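Local coordinates for erythromycin C-12 hydroxylase (Saccharopolyspora erythraea, PDB 2JJP), which hydroxylates the macrolactone ring of erythromycin D at C-12, using heme b, molecular oxygen and NADPH, to give erythromycin C in antibiotic biosynthesis, at residues T36-Q41 with V53-D58; G167-I172 with D188-L193; Y284-P289 with I392-R397. The protein carries 2 engineered substitutions. All coordinates share one frame; numbering follows the deposited sequence. Where two conformers were deposited one is given.

Interaction 1: residues T36-Q41 with V53-D58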
loop_
_atom_site.group_PDB
_atom_site.type_symbol
_atom_site.label_atom_id
_atom_site.label_comp_id
_atom_site.label_asym_id
_atom_site.label_seq_id
_atom_site.Cartn_x
_atom_site.Cartn_y
_atom_site.Cartn_z
ATOM N N THR A 36 -23.625 3.198 5.972
ATOM C CA THR A 36 -24.555 4.065 6.709
ATOM C C THR A 36 -24.047 5.501 6.805
ATOM O O THR A 36 -24.827 6.449 6.652
ATOM C CB THR A 36 -24.779 3.530 8.138
ATOM O OG1 THR A 36 -25.309 2.200 8.060
ATOM C CG2 THR A 36 -25.762 4.414 8.906
ATOM N N MET A 37 -22.745 5.662 7.026
ATOM C CA MET A 37 -22.138 6.994 6.977
ATOM C C MET A 37 -22.208 7.654 5.606
ATOM O O MET A 37 -22.554 8.825 5.515
ATOM C CB MET A 37 -20.694 6.957 7.487
ATOM C CG MET A 37 -20.599 6.411 8.827
ATOM S SD MET A 37 -21.483 7.431 10.070
ATOM C CE MET A 37 -20.187 8.563 10.537
ATOM N N ARG A 38 -21.890 6.904 4.549
ATOM C CA ARG A 38 -22.063 7.347 3.148
ATOM C C ARG A 38 -23.483 7.962 2.940
ATOM O O ARG A 38 -23.662 8.970 2.278
ATOM C CB ARG A 38 -21.846 6.137 2.205
ATOM C CG ARG A 38 -20.995 6.399 0.948
ATOM C CD ARG A 38 -20.170 5.218 0.420
ATOM N NE ARG A 38 -20.916 3.979 0.388
ATOM C CZ ARG A 38 -20.589 2.855 1.072
ATOM N NH1 ARG A 38 -19.525 2.795 1.838
ATOM N NH2 ARG A 38 -21.345 1.768 1.003
ATOM N N GLU A 39 -24.467 7.311 3.545
ATOM C CA GLU A 39 -25.883 7.653 3.492
ATOM C C GLU A 39 -26.207 8.863 4.374
ATOM O O GLU A 39 -26.736 9.871 3.882
ATOM C CB GLU A 39 -26.644 6.431 4.044
ATOM C CG GLU A 39 -28.148 6.619 4.068
ATOM C CD GLU A 39 -28.766 6.220 2.762
ATOM O OE1 GLU A 39 -28.209 6.614 1.727
ATOM O OE2 GLU A 39 -29.788 5.495 2.766
ATOM N N LYS A 40 -25.831 8.788 5.664
ATOM C CA LYS A 40 -26.369 9.699 6.684
ATOM C C LYS A 40 -25.420 10.803 7.164
ATOM O O LYS A 40 -25.875 11.878 7.593
ATOM C CB LYS A 40 -26.915 8.896 7.886
ATOM C CG LYS A 40 -28.046 7.912 7.509
ATOM C CD LYS A 40 -28.717 7.248 8.728
ATOM C CE LYS A 40 -29.599 6.059 8.268
ATOM N NZ LYS A 40 -30.998 6.131 8.818
ATOM N N GLN A 41 -24.114 10.524 7.128
ATOM C CA GLN A 41 -23.094 11.441 7.633
ATOM C C GLN A 41 -21.830 11.316 6.755
ATOM O O GLN A 41 -20.797 10.845 7.212
ATOM C CB GLN A 41 -22.780 11.129 9.109
ATOM C CG GLN A 41 -22.046 12.253 9.887
ATOM C CD GLN A 41 -22.901 13.520 10.084
ATOM O OE1 GLN A 41 -23.365 13.753 11.150
ATOM N NE2 GLN A 41 -23.119 14.306 9.028
ATOM N N VAL A 53 -14.143 11.409 5.325
ATOM C CA VAL A 53 -14.787 11.588 4.047
ATOM C C VAL A 53 -15.012 10.217 3.395
ATOM O O VAL A 53 -14.058 9.456 3.153
ATOM C CB VAL A 53 -13.928 12.458 3.167
ATOM C CG1 VAL A 53 -14.542 12.567 1.836
ATOM C CG2 VAL A 53 -13.684 13.871 3.891
ATOM N N PHE A 54 -16.283 9.942 3.109
ATOM C CA PHE A 54 -16.766 8.578 2.816
ATOM C C PHE A 54 -17.264 8.336 1.411
ATOM O O PHE A 54 -17.135 7.234 0.897
ATOM C CB PHE A 54 -17.861 8.198 3.845
ATOM C CG PHE A 54 -17.357 8.195 5.275
ATOM C CD1 PHE A 54 -17.897 9.070 6.231
ATOM C CD2 PHE A 54 -16.409 7.258 5.687
ATOM C CE1 PHE A 54 -17.480 9.044 7.545
ATOM C CE2 PHE A 54 -15.914 7.258 7.023
ATOM C CZ PHE A 54 -16.466 8.146 7.942
ATOM N N ARG A 55 -17.794 9.377 0.760
ATOM C CA ARG A 55 -18.259 9.234 -0.636
ATOM C C ARG A 55 -17.152 9.314 -1.651
ATOM O O ARG A 55 -16.163 10.008 -1.441
ATOM C CB ARG A 55 -19.347 10.245 -0.983
ATOM C CG ARG A 55 -20.643 9.988 -0.242
ATOM C CD ARG A 55 -21.596 11.131 -0.475
ATOM N NE ARG A 55 -22.815 10.887 0.267
ATOM C CZ ARG A 55 -23.794 11.774 0.412
ATOM N NH1 ARG A 55 -23.697 12.979 -0.137
ATOM N NH2 ARG A 55 -24.874 11.446 1.105
ATOM N N HIS A 56 -17.352 8.603 -2.764
ATOM C CA HIS A 56 -16.413 8.538 -3.867
ATOM C C HIS A 56 -16.028 9.910 -4.447
ATOM O O HIS A 56 -14.847 10.239 -4.566
ATOM C CB HIS A 56 -16.964 7.641 -4.989
ATOM C CG HIS A 56 -15.960 7.385 -6.060
ATOM N ND1 HIS A 56 -15.983 8.035 -7.277
ATOM C CD2 HIS A 56 -14.870 6.586 -6.081
ATOM C CE1 HIS A 56 -14.966 7.622 -8.010
ATOM N NE2 HIS A 56 -14.261 6.762 -7.300
ATOM N N ALA A 57 -17.020 10.720 -4.787
ATOM C CA ALA A 57 -16.762 12.018 -5.388
ATOM C C ALA A 57 -16.065 12.990 -4.410
ATOM O O ALA A 57 -15.295 13.839 -4.832
ATOM C CB ALA A 57 -18.015 12.581 -5.868
ATOM N N ASP A 58 -16.331 12.842 -3.114
ATOM C CA ASP A 58 -15.770 13.686 -2.071
ATOM C C ASP A 58 -14.339 13.248 -1.755
ATOM O O ASP A 58 -13.456 14.073 -1.599
ATOM C CB ASP A 58 -16.629 13.583 -0.813
ATOM C CG ASP A 58 -18.010 14.268 -0.974
ATOM O OD1 ASP A 58 -18.056 15.237 -1.739
ATOM O OD2 ASP A 58 -19.026 13.878 -0.312
#
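The carbonyl oxygen of R38 is gripped by two nitrogens of R55: NE lies 2.9 Å from R38 O, and NH2 of the same guanidinium 3.0 Å from it. The grip is side-on, with the oxygen almost in the guanidinium plane, and both bonds are somewhat bent, at 146° and 139°. It falls in the last turn of helix 27-40, where P42, four residues on, has no N-H to offer R38 O; the carbonyl end of the helix probably also suits a positive charge. R55 gets there with its chain stretched out from CG to NE. Before turning away toward a bond from NH1 to S318 OG, R38 lays its CG against R55 CG at 3.8 Å.

Next to this polar pair is F54. M37 CB sits over one face of its ring, in a CH-pi contact 4.1 Å from the centroid, while Q41 O approaches the rim, 3.5 Å from F54 CD1. Tryptophans W33 and W315 also meet the F54 ring. Helix 27-40 is thereby packed against the turn from strand 51-53 into helix 56-64, with W44 of strand 43-45 touching both M37 and F54.

Interaction 2: residues G167-I172 with D188-L193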
loop_
_atom_site.group_PDB
_atom_site.type_symbol
_atom_site.label_atom_id
_atom_site.label_comp_id
_atom_site.label_asym_id
_atom_site.label_seq_id
_atom_site.Cartn_x
_atom_site.Cartn_y
_atom_site.Cartn_z
ATOM N N GLY A 167 6.507 -4.108 10.869
ATOM C CA GLY A 167 5.448 -4.485 11.800
ATOM C C GLY A 167 5.341 -3.519 12.970
ATOM O O GLY A 167 4.250 -3.087 13.311
ATOM N N ALA A 168 6.479 -3.170 13.572
ATOM C CA ALA A 168 6.543 -2.122 14.600
ATOM C C ALA A 168 5.956 -0.812 14.099
ATOM O O ALA A 168 5.287 -0.106 14.835
ATOM C CB ALA A 168 7.984 -1.901 15.055
ATOM N N LEU A 169 6.224 -0.497 12.839
ATOM C CA LEU A 169 5.741 0.724 12.214
ATOM C C LEU A 169 4.208 0.736 12.157
ATOM O O LEU A 169 3.594 1.706 12.585
ATOM C CB LEU A 169 6.367 0.873 10.815
ATOM C CG LEU A 169 6.641 2.221 10.132
ATOM C CD1 LEU A 169 5.339 2.887 9.625
ATOM C CD2 LEU A 169 7.457 3.177 11.007
ATOM N N VAL A 170 3.613 -0.349 11.650
ATOM C CA VAL A 170 2.151 -0.489 11.470
ATOM C C VAL A 170 1.451 -0.797 12.792
ATOM O O VAL A 170 0.238 -0.608 12.942
ATOM C CB VAL A 170 1.812 -1.561 10.380
ATOM C CG1 VAL A 170 0.535 -2.314 10.694
ATOM C CG2 VAL A 170 1.742 -0.918 8.991
ATOM N N ASP A 171 2.243 -1.255 13.756
ATOM C CA ASP A 171 1.740 -1.564 15.080
ATOM C C ASP A 171 1.995 -0.427 16.072
ATOM O O ASP A 171 1.934 -0.625 17.293
ATOM C CB ASP A 171 2.366 -2.855 15.584
ATOM C CG ASP A 171 1.556 -3.482 16.668
ATOM O OD1 ASP A 171 0.497 -4.072 16.344
ATOM O OD2 ASP A 171 1.970 -3.365 17.847
ATOM N N ILE A 172 2.248 0.769 15.538
ATOM C CA ILE A 172 2.646 1.906 16.356
ATOM C C ILE A 172 1.613 2.196 17.439
ATOM O O ILE A 172 0.402 2.074 17.216
ATOM C CB ILE A 172 2.975 3.169 15.500
ATOM C CG1 ILE A 172 4.031 4.046 16.185
ATOM C CG2 ILE A 172 1.720 3.961 15.135
ATOM C CD1 ILE A 172 5.454 3.612 15.899
ATOM N N ASP A 188 11.599 7.126 15.642
ATOM C CA ASP A 188 12.322 6.090 16.373
ATOM C C ASP A 188 12.587 4.808 15.590
ATOM O O ASP A 188 13.691 4.293 15.635
ATOM C CB ASP A 188 11.573 5.759 17.642
ATOM C CG ASP A 188 12.366 4.853 18.567
ATOM O OD1 ASP A 188 11.796 3.794 18.915
ATOM O OD2 ASP A 188 13.546 5.185 18.892
ATOM N N VAL A 189 11.577 4.311 14.871
ATOM C CA VAL A 189 11.685 3.133 14.003
ATOM C C VAL A 189 12.531 3.365 12.700
ATOM O O VAL A 189 13.418 2.571 12.366
ATOM C CB VAL A 189 10.272 2.619 13.614
ATOM C CG1 VAL A 189 10.370 1.470 12.603
ATOM C CG2 VAL A 189 9.472 2.158 14.846
ATOM N N LEU A 190 12.277 4.469 12.009
ATOM C CA LEU A 190 12.845 4.710 10.691
ATOM C C LEU A 190 14.270 5.192 10.647
ATOM O O LEU A 190 14.953 4.991 9.628
ATOM C CB LEU A 190 11.988 5.719 9.931
ATOM C CG LEU A 190 10.666 5.045 9.572
ATOM C CD1 LEU A 190 9.711 5.997 8.905
ATOM C CD2 LEU A 190 10.978 3.866 8.708
ATOM N N ASN A 191 14.679 5.907 11.690
ATOM C CA ASN A 191 16.003 6.524 11.793
ATOM C C ASN A 191 17.219 5.585 11.622
ATOM O O ASN A 191 18.183 5.956 10.938
ATOM C CB ASN A 191 16.056 7.324 13.116
ATOM C CG ASN A 191 17.306 8.179 13.287
ATOM O OD1 ASN A 191 18.429 7.727 13.055
ATOM N ND2 ASN A 191 17.112 9.408 13.784
ATOM N N PRO A 192 17.196 4.398 12.260
ATOM C CA PRO A 192 18.260 3.442 11.995
ATOM C C PRO A 192 18.324 2.937 10.559
ATOM O O PRO A 192 19.413 2.739 10.004
ATOM C CB PRO A 192 17.956 2.297 12.965
ATOM C CG PRO A 192 16.585 2.531 13.449
ATOM C CD PRO A 192 16.281 3.938 13.318
ATOM N N LEU A 193 17.159 2.752 9.966
ATOM C CA LEU A 193 17.060 2.307 8.600
ATOM C C LEU A 193 17.479 3.407 7.609
ATOM O O LEU A 193 18.280 3.167 6.698
ATOM C CB LEU A 193 15.637 1.860 8.330
ATOM C CG LEU A 193 15.547 0.963 7.115
ATOM C CD1 LEU A 193 15.898 -0.468 7.555
ATOM C CD2 LEU A 193 14.126 1.080 6.592
#
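L169 reaches out to V189 and L190, and its side chain can be followed outward from its own helix. CB leaves the backbone across the line to the other helix, but chi1 of -151° swings CG away from the backbone N and brings the fork of the chain round toward helix 181-206. There the two methyls part company. CD2 does the touching: it comes within 3.7 Å of V189 CG1 and 3.9 Å of V189 CB, and beyond these it meets the branch point of the next residue, with L190 CG 4.0 Å away. One methyl thus settles between two consecutive side chains of the facing helix. CD1 turns the other way, toward the ligand pocket, and the bound inhibitor begins about 6 Å from the L169 side chain, measured between nearest atoms.

V189 answers with both of its branches. CG1, anti to the backbone N, takes the leucine methyl, and CG2 faces the other flank, loosely: A168 CB is 4.3 Å from V189 CG2, and I172 CD1 is 4.4 Å from the same V189 CG2. Everything that meets here is carbon, at ordinary van der Waals distances or a little beyond. W165 adds its side chain to V189, and I172 also rests on L182, R185 and I186, one turn and more back along helix 181-206. L190 continues inward to T236 and L240 of helix 228-259.

In position and order along the chain, helices 164-170 and 181-206 correspond to the F and G helices of the cytochrome P450 fold, the pair that roofs the substrate pocket, and the long helix 228-259 beneath them corresponds to helix I, which crosses the heme.

Interaction 3: residues Y284-P289 with I392-R397. With KLN (1-acetyl-4-(4-{[(2S,4R)-2-(2,4-dichlorophenyl)-2-(1H-imidazol-1-ylmethyl)-1,3-dioxolan-4-yl]methoxy}phenyl)piperazine), chain C.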
loop_
_atom_site.group_PDB
_atom_site.type_symbol
_atom_site.label_atom_id
_atom_site.label_comp_id
_atom_site.label_asym_id
_atom_site.label_seq_id
_atom_site.Cartn_x
_atom_site.Cartn_y
_atom_site.Cartn_z
ATOM N N TYR A 284 -11.754 -4.017 -4.237
ATOM C CA TYR A 284 -12.599 -4.711 -3.276
ATOM C C TYR A 284 -11.978 -4.655 -1.888
ATOM O O TYR A 284 -12.677 -4.359 -0.911
ATOM C CB TYR A 284 -12.753 -6.161 -3.766
ATOM C CG TYR A 284 -13.858 -6.960 -3.120
ATOM C CD1 TYR A 284 -15.197 -6.822 -3.533
ATOM C CD2 TYR A 284 -13.557 -7.921 -2.184
ATOM C CE1 TYR A 284 -16.213 -7.579 -2.938
ATOM C CE2 TYR A 284 -14.570 -8.683 -1.590
ATOM C CZ TYR A 284 -15.872 -8.506 -1.974
ATOM O OH TYR A 284 -16.834 -9.280 -1.392
ATOM N N ARG A 285 -10.674 -4.939 -1.798
ATOM C CA ARG A 285 -9.930 -4.840 -0.521
ATOM C C ARG A 285 -8.617 -4.043 -0.648
ATOM O O ARG A 285 -7.552 -4.630 -0.779
ATOM C CB ARG A 285 -9.638 -6.231 0.045
ATOM C CG ARG A 285 -10.828 -6.849 0.692
ATOM C CD ARG A 285 -10.549 -8.296 1.025
ATOM N NE ARG A 285 -11.543 -8.864 1.934
ATOM C CZ ARG A 285 -12.024 -10.090 1.831
ATOM N NH1 ARG A 285 -11.647 -10.877 0.808
ATOM N NH2 ARG A 285 -12.917 -10.518 2.726
ATOM N N PRO A 286 -8.690 -2.705 -0.591
ATOM C CA PRO A 286 -7.519 -1.882 -0.747
ATOM C C PRO A 286 -6.594 -2.044 0.449
ATOM O O PRO A 286 -7.029 -1.887 1.580
ATOM C CB PRO A 286 -8.090 -0.454 -0.786
ATOM C CG PRO A 286 -9.343 -0.511 -0.079
ATOM C CD PRO A 286 -9.902 -1.900 -0.369
ATOM N N PRO A 287 -5.323 -2.377 0.209
ATOM C CA PRO A 287 -4.340 -2.518 1.269
ATOM C C PRO A 287 -4.355 -1.329 2.184
ATOM O O PRO A 287 -4.283 -1.510 3.417
ATOM C CB PRO A 287 -3.016 -2.620 0.501
ATOM C CG PRO A 287 -3.418 -3.342 -0.748
ATOM C CD PRO A 287 -4.739 -2.675 -1.107
ATOM N N PHE A 288 -4.461 -0.137 1.590
ATOM C CA PHE A 288 -4.606 1.110 2.331
ATOM C C PHE A 288 -5.994 1.729 2.228
ATOM O O PHE A 288 -6.287 2.439 1.259
ATOM C CB PHE A 288 -3.526 2.121 1.916
ATOM C CG PHE A 288 -2.110 1.615 2.136
ATOM C CD1 PHE A 288 -1.289 1.286 1.039
ATOM C CD2 PHE A 288 -1.616 1.459 3.406
ATOM C CE1 PHE A 288 0.005 0.800 1.212
ATOM C CE2 PHE A 288 -0.302 0.994 3.607
ATOM C CZ PHE A 288 0.501 0.648 2.505
ATOM N N PRO A 289 -6.836 1.507 3.250
ATOM C CA PRO A 289 -8.233 1.965 3.170
ATOM C C PRO A 289 -8.431 3.459 3.383
ATOM O O PRO A 289 -9.466 3.984 2.999
ATOM C CB PRO A 289 -8.908 1.201 4.310
ATOM C CG PRO A 289 -7.771 1.048 5.384
ATOM C CD PRO A 289 -6.544 0.785 4.521
ATOM N N ILE A 392 -3.699 0.103 10.369
ATOM C CA ILE A 392 -3.346 1.020 9.230
ATOM C C ILE A 392 -3.717 0.462 7.857
ATOM O O ILE A 392 -4.118 1.170 6.933
ATOM C CB ILE A 392 -1.821 1.321 9.208
ATOM C CG1 ILE A 392 -1.356 2.052 10.495
ATOM C CG2 ILE A 392 -1.378 2.034 7.864
ATOM C CD1 ILE A 392 -2.163 3.288 10.866
ATOM N N VAL A 393 -3.491 -0.826 7.715
ATOM C CA VAL A 393 -3.714 -1.505 6.482
ATOM C C VAL A 393 -4.911 -2.419 6.700
ATOM O O VAL A 393 -5.217 -2.802 7.850
ATOM C CB VAL A 393 -2.469 -2.329 6.076
ATOM C CG1 VAL A 393 -1.276 -1.406 5.733
ATOM C CG2 VAL A 393 -2.074 -3.264 7.216
ATOM N N LEU A 394 -5.553 -2.750 5.573
ATOM C CA LEU A 394 -6.600 -3.745 5.478
ATOM C C LEU A 394 -6.071 -5.117 4.965
ATOM O O LEU A 394 -5.884 -5.338 3.765
ATOM C CB LEU A 394 -7.725 -3.247 4.562
ATOM C CG LEU A 394 -8.949 -4.148 4.446
ATOM C CD1 LEU A 394 -9.817 -4.038 5.730
ATOM C CD2 LEU A 394 -9.722 -3.760 3.226
ATOM N N GLY A 395 -5.867 -6.043 5.885
ATOM C CA GLY A 395 -5.423 -7.401 5.531
ATOM C C GLY A 395 -5.073 -8.167 6.800
ATOM O O GLY A 395 -5.461 -7.764 7.895
ATOM N N THR A 396 -4.314 -9.250 6.641
ATOM C CA THR A 396 -3.998 -10.168 7.720
ATOM C C THR A 396 -2.487 -10.264 7.937
ATOM O O THR A 396 -1.696 -10.125 7.004
ATOM C CB THR A 396 -4.656 -11.550 7.470
ATOM O OG1 THR A 396 -4.113 -12.158 6.317
ATOM C CG2 THR A 396 -6.136 -11.411 7.239
ATOM N N ARG A 397 -2.066 -10.449 9.171
ATOM C CA ARG A 397 -0.650 -10.607 9.436
ATOM C C ARG A 397 -0.116 -11.933 8.958
ATOM O O ARG A 397 1.011 -12.018 8.521
ATOM C CB ARG A 397 -0.325 -10.409 10.924
ATOM C CG ARG A 397 -0.504 -8.970 11.335
ATOM C CD ARG A 397 0.620 -8.521 12.308
ATOM N NE ARG A 397 0.401 -9.058 13.640
ATOM C CZ ARG A 397 -0.593 -8.669 14.436
ATOM N NH1 ARG A 397 -1.458 -7.729 14.020
ATOM N NH2 ARG A 397 -0.713 -9.222 15.656
HETATM N N1 KLN C . 2.456 3.255 0.735
HETATM C C1 KLN C . 1.792 3.325 -0.433
HETATM N N2 KLN C . 2.608 2.958 -1.437
HETATM C C2 KLN C . 3.809 2.664 -0.901
HETATM C C3 KLN C . 3.704 2.850 0.470
HETATM C C4 KLN C . 1.928 3.618 2.038
HETATM C C5 KLN C . 2.009 5.146 2.111
HETATM O O1 KLN C . 1.833 5.608 3.436
HETATM C C6 KLN C . 1.275 6.916 3.334
HETATM C C7 KLN C . 0.573 6.932 1.994
HETATM O O2 KLN C . 0.971 5.730 1.347
HETATM C C8 KLN C . 3.281 5.713 1.557
HETATM C C9 KLN C . 4.494 5.535 2.210
HETATM C C10 KLN C . 5.652 6.070 1.662
HETATM C C11 KLN C . 5.563 6.798 0.474
HETATM C C12 KLN C . 4.343 6.973 -0.161
HETATM C C13 KLN C . 3.198 6.432 0.376
HETATM CL CL1 KLN C . 6.988 7.530 -0.269
HETATM C C14 KLN C . 0.249 7.191 4.419
HETATM O O3 KLN C . -0.587 6.089 4.767
HETATM C C15 KLN C . -1.357 6.290 5.878
HETATM C C16 KLN C . -2.733 6.353 5.761
HETATM C C17 KLN C . -3.525 6.574 6.887
HETATM C C18 KLN C . -2.964 6.736 8.154
HETATM C C19 KLN C . -1.563 6.690 8.269
HETATM C C20 KLN C . -0.767 6.467 7.140
HETATM N N3 KLN C . -3.804 6.986 9.284
HETATM C C21 KLN C . -5.166 6.456 9.073
HETATM C C22 KLN C . -5.758 5.890 10.359
HETATM N N4 KLN C . -5.475 6.741 11.531
HETATM C C23 KLN C . -4.040 7.024 11.713
HETATM C C24 KLN C . -3.229 6.482 10.542
HETATM C C25 KLN C . -5.991 6.100 12.704
HETATM O O4 KLN C . -5.654 4.956 13.009
HETATM C C26 KLN C . -6.960 6.855 13.571
HETATM CL CL2 KLN C . 4.552 4.618 3.723
#
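The F288 ring lies beside V393, with the inhibitor over one of its faces. KLN C4, the methylene that joins the imidazole to the dioxolane, stands 3.3 Å above the ring plane, shifted toward the rim at CZ. V393 CG1 comes to the ring obliquely, 3.4 Å from F288 CE2, and I392 O is a more distant neighbour near the ring's edge. Chi1 of -59°, with CG beside the backbone N, turns the ring so that it reaches both this valine and the ligand.

These two loops belong to the cytochrome P450 active site. Residues 284-289 follow the helix equivalent to helix K and lead into strand 290-295, and residues 392-397 come from the loop before strand 400-402; in this family such loops line the substrate pocket. P287 and F288 touch the heme, and imidazole inhibitors of this class usually put their free ring nitrogen on the iron. Farther along the same ligand, I392 CD1 packs 3.4 Å from KLN C24 of the piperazine.

Behind this lining, L394 turns its side chain to the proline-rich loop. With CG anti to the backbone N, its CD2 crosses the start of R285, 3.9 Å from R285 CA, and meets P286 CD as well. The guanidinium of R285 heads elsewhere, into salt bridges with E27 and E259. P289 CD comes to 3.4 Å from I392 O.

The backbones are tied at one oxygen. L394 N donates to P287 O at 2.8 Å and a nearly straight 162°, the donor tilted 31° from the carbonyl plane, and V393 CA adds a C-H contact, 3.1 Å from the same P287 O.

Interaction 3 is core, close to the heme; interaction 1 is partly buried and well away from the annotated sites, and interaction 2 is a surface contact that borders the pocket. Their chemistry follows suit: a charged side chain holds a helix end in interaction 1, only aliphatic groups meet in interaction 2, and a backbone bond joins irregular loops beside the ligand in interaction 3. Interactions 2 and 3 touch, V170 O lying 4.0 Å from I392 CG1, and both lean on helix 228-259. Interactions 1 and 3 do not touch, yet both border helix 316-320, and E27, which pairs with R285, stands at the start of helix 27-40.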